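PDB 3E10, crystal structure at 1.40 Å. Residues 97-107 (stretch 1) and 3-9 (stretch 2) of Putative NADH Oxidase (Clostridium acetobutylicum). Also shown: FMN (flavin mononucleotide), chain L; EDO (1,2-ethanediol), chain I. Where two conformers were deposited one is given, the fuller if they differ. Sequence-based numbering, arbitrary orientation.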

# COMPACT_ATOMS: atom_id res chain seq x y z
N ALA B 97 4.10 1.97 3.44
CA ALA B 97 3.32 2.41 4.60
C ALA B 97 2.39 1.32 5.10
O ALA B 97 2.30 1.05 6.29
CB ALA B 97 2.50 3.68 4.23
N GLU B 98 1.71 0.66 4.15
CA GLU B 98 0.78 -0.40 4.51
C GLU B 98 1.55 -1.54 5.16
O GLU B 98 1.06 -2.12 6.13
CB GLU B 98 -0.03 -0.87 3.29
CG GLU B 98 -1.06 -1.99 3.59
CD GLU B 98 -2.17 -1.61 4.58
OE1 GLU B 98 -2.17 -0.47 5.10
OE2 GLU B 98 -3.04 -2.48 4.87
N ASN B 99 2.74 -1.86 4.65
CA ASN B 99 3.54 -2.88 5.32
C ASN B 99 3.86 -2.50 6.77
O ASN B 99 3.86 -3.35 7.68
CB ASN B 99 4.82 -3.19 4.58
CG ASN B 99 4.63 -4.15 3.42
OD1 ASN B 99 3.49 -4.49 3.02
ND2 ASN B 99 5.76 -4.60 2.85
N ILE B 100 4.24 -1.25 6.98
CA ILE B 100 4.49 -0.79 8.37
C ILE B 100 3.27 -0.98 9.25
O ILE B 100 3.37 -1.45 10.39
CB ILE B 100 5.00 0.68 8.41
CG1 ILE B 100 6.36 0.82 7.69
CG2 ILE B 100 5.04 1.21 9.81
CD1 ILE B 100 6.79 2.26 7.48
N LEU B 101 2.11 -0.54 8.74
CA LEU B 101 0.91 -0.63 9.55
C LEU B 101 0.61 -2.08 9.90
O LEU B 101 0.18 -2.37 11.01
CB LEU B 101 -0.27 -0.01 8.82
CG LEU B 101 -0.19 1.47 8.48
CD1 LEU B 101 -1.45 1.86 7.71
CD2 LEU B 101 0.03 2.38 9.74
N LEU B 102 0.73 -2.98 8.92
CA LEU B 102 0.46 -4.38 9.20
C LEU B 102 1.46 -4.99 10.17
O LEU B 102 1.07 -5.74 11.08
CB LEU B 102 0.41 -5.17 7.89
CG LEU B 102 -0.75 -4.81 6.96
CD1 LEU B 102 -0.52 -5.45 5.59
CD2 LEU B 102 -2.13 -5.22 7.54
N GLU B 103 2.73 -4.68 9.99
CA GLU B 103 3.75 -5.16 10.91
C GLU B 103 3.50 -4.62 12.32
O GLU B 103 3.67 -5.33 13.31
CB GLU B 103 5.14 -4.81 10.42
CG GLU B 103 6.30 -5.35 11.28
CD GLU B 103 6.52 -6.85 11.18
OE1 GLU B 103 5.94 -7.52 10.30
OE2 GLU B 103 7.34 -7.35 11.99
N ALA B 104 3.07 -3.35 12.41
CA ALA B 104 2.75 -2.80 13.73
C ALA B 104 1.70 -3.63 14.43
O ALA B 104 1.87 -4.02 15.60
CB ALA B 104 2.33 -1.33 13.61
N ALA B 105 0.60 -3.93 13.72
CA ALA B 105 -0.48 -4.74 14.29
C ALA B 105 0.06 -6.12 14.70
O ALA B 105 -0.28 -6.63 15.80
CB ALA B 105 -1.65 -4.83 13.34
N TYR B 106 0.91 -6.71 13.86
CA TYR B 106 1.54 -8.01 14.16
C TYR B 106 2.32 -7.98 15.49
O TYR B 106 2.30 -8.96 16.25
CB TYR B 106 2.40 -8.43 12.98
CG TYR B 106 3.24 -9.65 13.25
CD1 TYR B 106 2.66 -10.90 13.29
CD2 TYR B 106 4.60 -9.54 13.48
CE1 TYR B 106 3.45 -12.04 13.57
CE2 TYR B 106 5.37 -10.64 13.72
CZ TYR B 106 4.81 -11.87 13.77
OH TYR B 106 5.63 -12.95 14.05
N LEU B 107 2.98 -6.86 15.76
CA LEU B 107 3.78 -6.65 16.96
C LEU B 107 2.99 -6.08 18.14
O LEU B 107 3.58 -5.63 19.10
CB LEU B 107 4.96 -5.72 16.59
CG LEU B 107 5.91 -6.24 15.52
CD1 LEU B 107 6.93 -5.15 15.11
CD2 LEU B 107 6.63 -7.54 15.97
N1 FMN L . -5.87 9.37 9.76
C2 FMN L . -5.65 10.49 10.50
O2 FMN L . -6.04 10.53 11.68
N3 FMN L . -4.98 11.55 9.95
C4 FMN L . -4.60 11.58 8.63
O4 FMN L . -3.99 12.58 8.16
C4A FMN L . -4.81 10.43 7.87
N5 FMN L . -4.37 10.40 6.57
C5A FMN L . -4.53 9.22 5.84
C6 FMN L . -4.08 9.19 4.53
C7 FMN L . -4.21 8.04 3.74
C7M FMN L . -3.65 8.00 2.37
C8 FMN L . -4.79 6.90 4.32
C8M FMN L . -4.75 5.56 3.58
C9 FMN L . -5.24 6.95 5.64
C9A FMN L . -5.14 8.09 6.41
N10 FMN L . -5.61 8.17 7.72
C10 FMN L . -5.41 9.32 8.47
C1' FMN L . -6.22 6.98 8.34
C2' FMN L . -7.67 6.82 7.85
O2' FMN L . -8.55 7.79 8.41
C3' FMN L . -8.18 5.42 8.22
O3' FMN L . -7.42 4.47 7.48
C4' FMN L . -9.68 5.21 7.97
O4' FMN L . -10.46 6.01 8.86
C5' FMN L . -10.13 3.75 8.12
O5' FMN L . -9.89 3.26 9.44
P FMN L . -8.89 2.03 9.67
O1P FMN L . -9.32 0.90 8.76
O2P FMN L . -7.51 2.47 9.31
O3P FMN L . -9.07 1.68 11.13
C1 EDO I . -3.09 -11.96 6.76
O1 EDO I . -3.84 -11.42 7.84
C2 EDO I . -3.68 -13.30 6.36
O2 EDO I . -5.10 -13.23 6.16
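Stretch 2, residues 3-9: DIINNRR

How does the backbone of stretch 2 run against stretch 1? Residues 97-106 are helical, continuing a helix that begins earlier in the chain, and Leu107 is the first residue to leave helical phi/psi. Stretch 2 forms one short helical turn, Ile4 to Asn7, preceded by Asp3 at the N-cap position and held by the bonds from Asn7 N to Asp3 O (3.0 Å) and from Arg8 N to Ile4 O (3.0 Å). Arg8 and Arg9 then continue in extended conformation, with phi/psi of -58/125 and -128/158. The turn lies beside the C-terminal half of the long helix: the CA of Ile4 is 6.1 Å from the CA of Tyr106, and the CA of Arg8 is 5.5 Å from the CA of Ala105, so from Ile4 to Arg8 stretch 2 runs mostly across the long helix, stepping slightly back along it. From there the side chain of Arg8 reaches back past Leu101 to Glu98.

What packs the two backbones together? No hydrogen bond crosses between the stretches, and the contact rests largely on apolar packing. Ile4 points toward the long helix, its CG2 lying 3.2 Å from Leu102 O, 3.9 Å from Ala105 CB and 4.0 Å from Leu102 CD2. That carbonyl oxygen accepts the helical bond from Tyr106 N (2.9 Å); the methyl group makes only a close van der Waals contact with it. The other branch of Ile4 reaches Tyr106, with CD1 3.6 Å from Tyr106 CA, while the tyrosine ring leads away from stretch 2. Leu102 CD2 also touches Ile5, at 3.8 Å from its CA. The small side chain of Ala105 allows a close approach, its CB 4.1 Å from Arg8 CA.

How does Arg8 combine packing with charge? Its aliphatic part lies along the helix, with CB 4.0 Å from Leu102 CD2 and CD 3.8 Å from Leu101 CB. Farther out, Arg8 NE and Glu98 OE2 form a long salt bridge at 3.9 Å. The oxygen lies well out of the guanidinium plane and no N-H points at it, so the attraction is one of charges alone.

Where do the guanidinium groups direct their hydrogen bonds? Both arginines turn to the FMN phosphate. Arg8 NH1 donates to FMN O2P (2.9 Å) and Arg8 NH2 to FMN O1P (2.9 Å), while Arg9, whose CB points away from the long helix, binds FMN O3P through NE (2.9 Å) and FMN O1P through NH2 (2.8 Å). Arg8 thus links the helix surface to the cofactor, whereas Arg9 serves the phosphate without touching stretch 1.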

# COMPACT_ATOMS: atom_id res chain seq x y z
N ASP B 3 -4.30 -12.86 11.54
CA ASP B 3 -5.51 -12.12 11.21
C ASP B 3 -5.21 -10.63 11.12
O ASP B 3 -6.08 -9.78 11.31
CB ASP B 3 -6.54 -12.38 12.27
N ILE B 4 -3.97 -10.33 10.78
CA ILE B 4 -3.49 -8.97 10.83
C ILE B 4 -4.13 -8.07 9.78
O ILE B 4 -4.41 -6.92 10.07
CB ILE B 4 -1.95 -8.97 10.73
CG1 ILE B 4 -1.33 -9.75 11.90
CG2 ILE B 4 -1.42 -7.63 10.69
CD1 ILE B 4 -1.75 -9.28 13.29
N ILE B 5 -4.37 -8.57 8.56
CA ILE B 5 -5.04 -7.73 7.57
C ILE B 5 -6.44 -7.32 8.06
O ILE B 5 -6.82 -6.18 7.91
CB ILE B 5 -5.09 -8.40 6.18
CG1 ILE B 5 -3.67 -8.49 5.60
CG2 ILE B 5 -6.09 -7.70 5.23
CD1 ILE B 5 -3.50 -9.29 4.25
N ASN B 6 -7.19 -8.25 8.67
CA ASN B 6 -8.51 -7.92 9.19
C ASN B 6 -8.48 -7.01 10.41
O ASN B 6 -9.42 -6.22 10.62
CB ASN B 6 -9.26 -9.19 9.60
CG ASN B 6 -9.86 -9.91 8.42
OD1 ASN B 6 -10.06 -9.35 7.36
ND2 ASN B 6 -10.18 -11.18 8.62
N ASN B 7 -7.47 -7.17 11.26
CA ASN B 7 -7.48 -6.51 12.57
C ASN B 7 -6.73 -5.18 12.62
O ASN B 7 -6.90 -4.43 13.56
CB ASN B 7 -6.95 -7.46 13.64
CG ASN B 7 -7.96 -8.53 14.02
OD1 ASN B 7 -9.04 -8.23 14.48
ND2 ASN B 7 -7.59 -9.79 13.83
N ARG B 8 -5.90 -4.89 11.61
CA ARG B 8 -5.18 -3.62 11.60
C ARG B 8 -6.17 -2.45 11.63
O ARG B 8 -7.04 -2.36 10.74
CB ARG B 8 -4.37 -3.53 10.33
CG ARG B 8 -3.62 -2.19 10.12
CD ARG B 8 -3.62 -1.69 8.68
NE ARG B 8 -4.98 -1.57 8.13
CZ ARG B 8 -5.83 -0.58 8.37
NH1 ARG B 8 -5.52 0.40 9.21
NH2 ARG B 8 -7.03 -0.59 7.81
N ARG B 9 -6.00 -1.56 12.60
CA ARG B 9 -6.85 -0.37 12.71
C ARG B 9 -5.99 0.88 12.82
O ARG B 9 -4.84 0.83 13.27
CB ARG B 9 -7.77 -0.44 13.96
CG ARG B 9 -8.79 -1.57 13.94
CD ARG B 9 -10.08 -1.24 13.25
NE ARG B 9 -9.97 -1.03 11.80
CZ ARG B 9 -10.00 -2.02 10.91
NH1 ARG B 9 -10.09 -3.30 11.29
NH2 ARG B 9 -9.90 -1.73 9.63